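Clostripain-related protein (Bacteroides thetaiotaomicron, PDB 6N9J) is a secreted cysteine protease of the clostripain (C11) family that probably cleaves peptide bonds and is blocked irreversibly by a peptide-based inhibitor. Local coordinates at residues 49-54 with 76-81. Sequence-based numbering, arbitrary orientation.
Sequences LVYMDK and ATYDAQ
Y51 makes the largest single share of the contact, its ring edge turned toward the ring of Y78 and its hydroxyl taking a hydrogen bond from the amide of Q81. The two rings form an offset edge-to-face pair, with centroids 5.7 Å apart and planes at 76°, and they come closest where Y51 CE1 lies 3.9 Å from Y78 CE1. Farther along the same ring, Q81 NE2 donates to Y51 OH over 3.0 Å; the bond is nearly straight (161°), and the hydroxyl lies close to the plane of the amide. Beyond CG the Q81 chain runs extended, which carries its amide to the phenol. With CG anti to the backbone N (chi1 170°), the Y51 ring leaves strand 46-53 and reaches the 76-81 segment.

D53 continues the contact through a water 2.8 Å from D53 OD1, placed to donate to it though other acceptors compete for its protons, and weakly accepting from Q81 N. S83 hydrogen-bonds to both Y51 OH and D53 OD2, joining the two side chains just past the segment. Replacing this tyrosine by an alanine removes the ring and hydroxyl and would probably leave the Q81 amide without this acceptor, S83 OG with one partner fewer, and a gap beside the Y78 ring. L60 of strand 59-65 touches both tyrosines, while V92 and N91 of helix 86-99 pack on Y51 and Y78, respectively. The contact thus ties strand 46-53 of the mixed central sheet to the loop that leads from the antiparallel edge strand 76-77 into helix 86-99, within the caspase-like alpha/beta fold of clan CD peptidases.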
ATOM      1  N   LEU A  49     -15.982  -4.926  -6.152  1.00 16.21           N
ATOM      2  CA  LEU A  49     -15.683  -6.347  -6.245  1.00 17.31           C
ATOM      3  C   LEU A  49     -14.708  -6.744  -5.133  1.00 18.84           C
ATOM      4  O   LEU A  49     -13.855  -5.964  -4.740  1.00 19.15           O
ATOM      5  CB  LEU A  49     -15.099  -6.693  -7.620  1.00 16.27           C
ATOM      6  CG  LEU A  49     -16.096  -6.895  -8.790  1.00 26.84           C
ATOM      7  CD1 LEU A  49     -17.186  -5.848  -8.873  1.00 23.70           C
ATOM      8  CD2 LEU A  49     -15.363  -6.956 -10.123  1.00 27.97           C
ATOM      9  N   VAL A  50     -14.861  -7.945  -4.597  1.00 20.80           N
ATOM     10  CA  VAL A  50     -13.973  -8.411  -3.544  1.00 18.73           C
ATOM     11  C   VAL A  50     -13.528  -9.833  -3.851  1.00 19.22           C
ATOM     12  O   VAL A  50     -14.368 -10.747  -3.978  1.00 16.95           O
ATOM     13  CB  VAL A  50     -14.644  -8.373  -2.142  1.00 18.24           C
ATOM     14  CG1 VAL A  50     -13.641  -8.737  -1.053  1.00 15.85           C
ATOM     15  CG2 VAL A  50     -15.267  -7.019  -1.854  1.00 15.95           C
ATOM     16  N   TYR A  51     -12.216 -10.007  -4.002  1.00 17.27           N
ATOM     17  CA  TYR A  51     -11.612 -11.334  -4.046  1.00 17.76           C
ATOM     18  C   TYR A  51     -11.103 -11.683  -2.655  1.00 16.91           C
ATOM     19  O   TYR A  51     -10.225 -11.008  -2.118  1.00 18.20           O
ATOM     20  CB  TYR A  51     -10.467 -11.414  -5.055  1.00 18.01           C
ATOM     21  CG  TYR A  51      -9.688 -12.707  -4.926  1.00 20.29           C
ATOM     22  CD1 TYR A  51     -10.157 -13.881  -5.502  1.00 22.32           C
ATOM     23  CD2 TYR A  51      -8.490 -12.759  -4.205  1.00 18.48           C
ATOM     24  CE1 TYR A  51      -9.462 -15.070  -5.377  1.00 23.61           C
ATOM     25  CE2 TYR A  51      -7.785 -13.942  -4.079  1.00 20.20           C
ATOM     26  CZ  TYR A  51      -8.269 -15.091  -4.665  1.00 23.55           C
ATOM     27  OH  TYR A  51      -7.567 -16.276  -4.536  1.00 25.24           O
ATOM     28  N   MET A  52     -11.651 -12.736  -2.073  1.00 18.04           N
ATOM     29  CA  MET A  52     -11.418 -13.023  -0.659  1.00 23.26           C
ATOM     30  C   MET A  52     -10.794 -14.399  -0.459  1.00 23.65           C
ATOM     31  O   MET A  52     -11.429 -15.421  -0.742  1.00 24.61           O
ATOM     32  CB  MET A  52     -12.738 -12.919   0.106  1.00 30.80           C
ATOM     33  CG  MET A  52     -12.758 -13.624   1.448  1.00 38.29           C
ATOM     34  SD  MET A  52     -12.200 -12.580   2.787  1.00 27.94           S
ATOM     35  CE  MET A  52     -13.696 -11.734   3.241  1.00 18.22           C
ATOM     36  N   ASP A  53      -9.543 -14.433   0.002  1.00 21.05           N
ATOM     37  CA  ASP A  53      -8.897 -15.713   0.301  1.00 22.78           C
ATOM     38  C   ASP A  53      -8.439 -15.740   1.754  1.00 25.96           C
ATOM     39  O   ASP A  53      -7.471 -15.082   2.118  1.00 21.36           O
ATOM     40  CB  ASP A  53      -7.713 -15.976  -0.645  1.00 20.81           C
ATOM     41  CG  ASP A  53      -7.043 -17.322  -0.389  1.00 25.72           C
ATOM     42  OD1 ASP A  53      -7.625 -18.160   0.337  1.00 29.01           O
ATOM     43  OD2 ASP A  53      -5.942 -17.570  -0.934  1.00 26.72           O
ATOM     44  N   LYS A  54      -9.162 -16.500   2.572  1.00 32.39           N
ATOM     45  CA  LYS A  54      -8.850 -16.664   3.988  1.00 36.05           C
ATOM     46  C   LYS A  54      -8.288 -18.050   4.285  1.00 37.36           C
ATOM     47  O   LYS A  54      -8.023 -18.378   5.439  1.00 38.71           O
ATOM     48  CB  LYS A  54     -10.097 -16.444   4.847  1.00 39.17           C
ATOM     49  CG  LYS A  54     -10.607 -15.017   4.906  1.00 40.71           C
ATOM     50  CD  LYS A  54     -11.939 -14.959   5.656  1.00 42.45           C
ATOM     51  CE  LYS A  54     -11.855 -15.709   6.986  1.00 42.12           C
ATOM     52  NZ  LYS A  54     -13.123 -15.640   7.762  1.00 41.31           N
ATOM     53  N   ALA A  76     -17.224 -15.681  -9.251  1.00 25.63           N
ATOM     54  CA  ALA A  76     -16.462 -16.904  -9.434  1.00 25.34           C
ATOM     55  C   ALA A  76     -16.012 -17.476  -8.094  1.00 24.72           C
ATOM     56  O   ALA A  76     -15.825 -16.763  -7.109  1.00 21.65           O
ATOM     57  CB  ALA A  76     -15.264 -16.656 -10.349  1.00 21.84           C
ATOM     58  N   THR A  77     -15.862 -18.786  -8.068  1.00 28.23           N
ATOM     59  CA  THR A  77     -15.427 -19.468  -6.877  1.00 31.84           C
ATOM     60  C   THR A  77     -14.195 -20.261  -7.280  1.00 30.13           C
ATOM     61  O   THR A  77     -14.024 -20.593  -8.463  1.00 29.10           O
ATOM     62  CB  THR A  77     -16.535 -20.375  -6.304  1.00 37.94           C
ATOM     63  OG1 THR A  77     -16.193 -20.772  -4.970  1.00 43.64           O
ATOM     64  CG2 THR A  77     -16.734 -21.607  -7.184  1.00 37.95           C
ATOM     65  N   TYR A  78     -13.327 -20.544  -6.316  1.00 27.53           N
ATOM     66  CA  TYR A  78     -12.058 -21.189  -6.621  1.00 27.78           C
ATOM     67  C   TYR A  78     -11.725 -22.321  -5.660  1.00 30.76           C
ATOM     68  O   TYR A  78     -12.182 -22.332  -4.514  1.00 33.17           O
ATOM     69  CB  TYR A  78     -10.920 -20.165  -6.590  1.00 26.07           C
ATOM     70  CG  TYR A  78     -11.136 -18.952  -7.462  1.00 26.92           C
ATOM     71  CD1 TYR A  78     -11.815 -17.833  -6.980  1.00 24.85           C
ATOM     72  CD2 TYR A  78     -10.648 -18.913  -8.764  1.00 27.33           C
ATOM     73  CE1 TYR A  78     -12.015 -16.717  -7.783  1.00 23.56           C
ATOM     74  CE2 TYR A  78     -10.835 -17.794  -9.571  1.00 23.93           C
ATOM     75  CZ  TYR A  78     -11.523 -16.706  -9.079  1.00 22.86           C
ATOM     76  OH  TYR A  78     -11.711 -15.605  -9.887  1.00 20.46           O
ATOM     77  N   ASP A  79     -10.918 -23.270  -6.125  1.00 31.93           N
ATOM     78  CA  ASP A  79     -10.255 -24.198  -5.215  1.00 35.03           C
ATOM     79  C   ASP A  79      -9.273 -23.415  -4.361  1.00 33.95           C
ATOM     80  O   ASP A  79      -8.902 -22.299  -4.718  1.00 32.20           O
ATOM     81  CB  ASP A  79      -9.523 -25.305  -5.974  1.00 38.86           C
ATOM     82  CG  ASP A  79     -10.453 -26.390  -6.462  1.00 44.41           C
ATOM     83  OD1 ASP A  79     -10.855 -27.242  -5.640  1.00 47.87           O
ATOM     84  OD2 ASP A  79     -10.772 -26.399  -7.670  1.00 45.53           O
ATOM     85  N   ALA A  80      -8.866 -23.988  -3.232  1.00 36.64           N
ATOM     86  CA  ALA A  80      -7.777 -23.419  -2.441  1.00 35.97           C
ATOM     87  C   ALA A  80      -6.601 -23.136  -3.361  1.00 31.20           C
ATOM     88  O   ALA A  80      -6.191 -24.008  -4.126  1.00 31.05           O
ATOM     89  CB  ALA A  80      -7.366 -24.366  -1.316  1.00 38.48           C
ATOM     90  N   GLN A  81      -6.081 -21.913  -3.320  1.00 27.79           N
ATOM     91  CA  GLN A  81      -5.014 -21.547  -4.243  1.00 25.45           C
ATOM     92  C   GLN A  81      -4.066 -20.506  -3.678  1.00 23.67           C
ATOM     93  O   GLN A  81      -4.367 -19.847  -2.689  1.00 25.12           O
ATOM     94  CB  GLN A  81      -5.611 -21.037  -5.553  1.00 22.33           C
ATOM     95  CG  GLN A  81      -6.483 -19.812  -5.398  1.00 22.16           C
ATOM     96  CD  GLN A  81      -7.136 -19.424  -6.714  1.00 24.16           C
ATOM     97  OE1 GLN A  81      -7.023 -20.143  -7.711  1.00 23.47           O
ATOM     98  NE2 GLN A  81      -7.821 -18.290  -6.724  1.00 25.00           N
TER
HETATM   99  O   HOH W   1      -7.236 -20.785  -0.399  1.00 34.20           O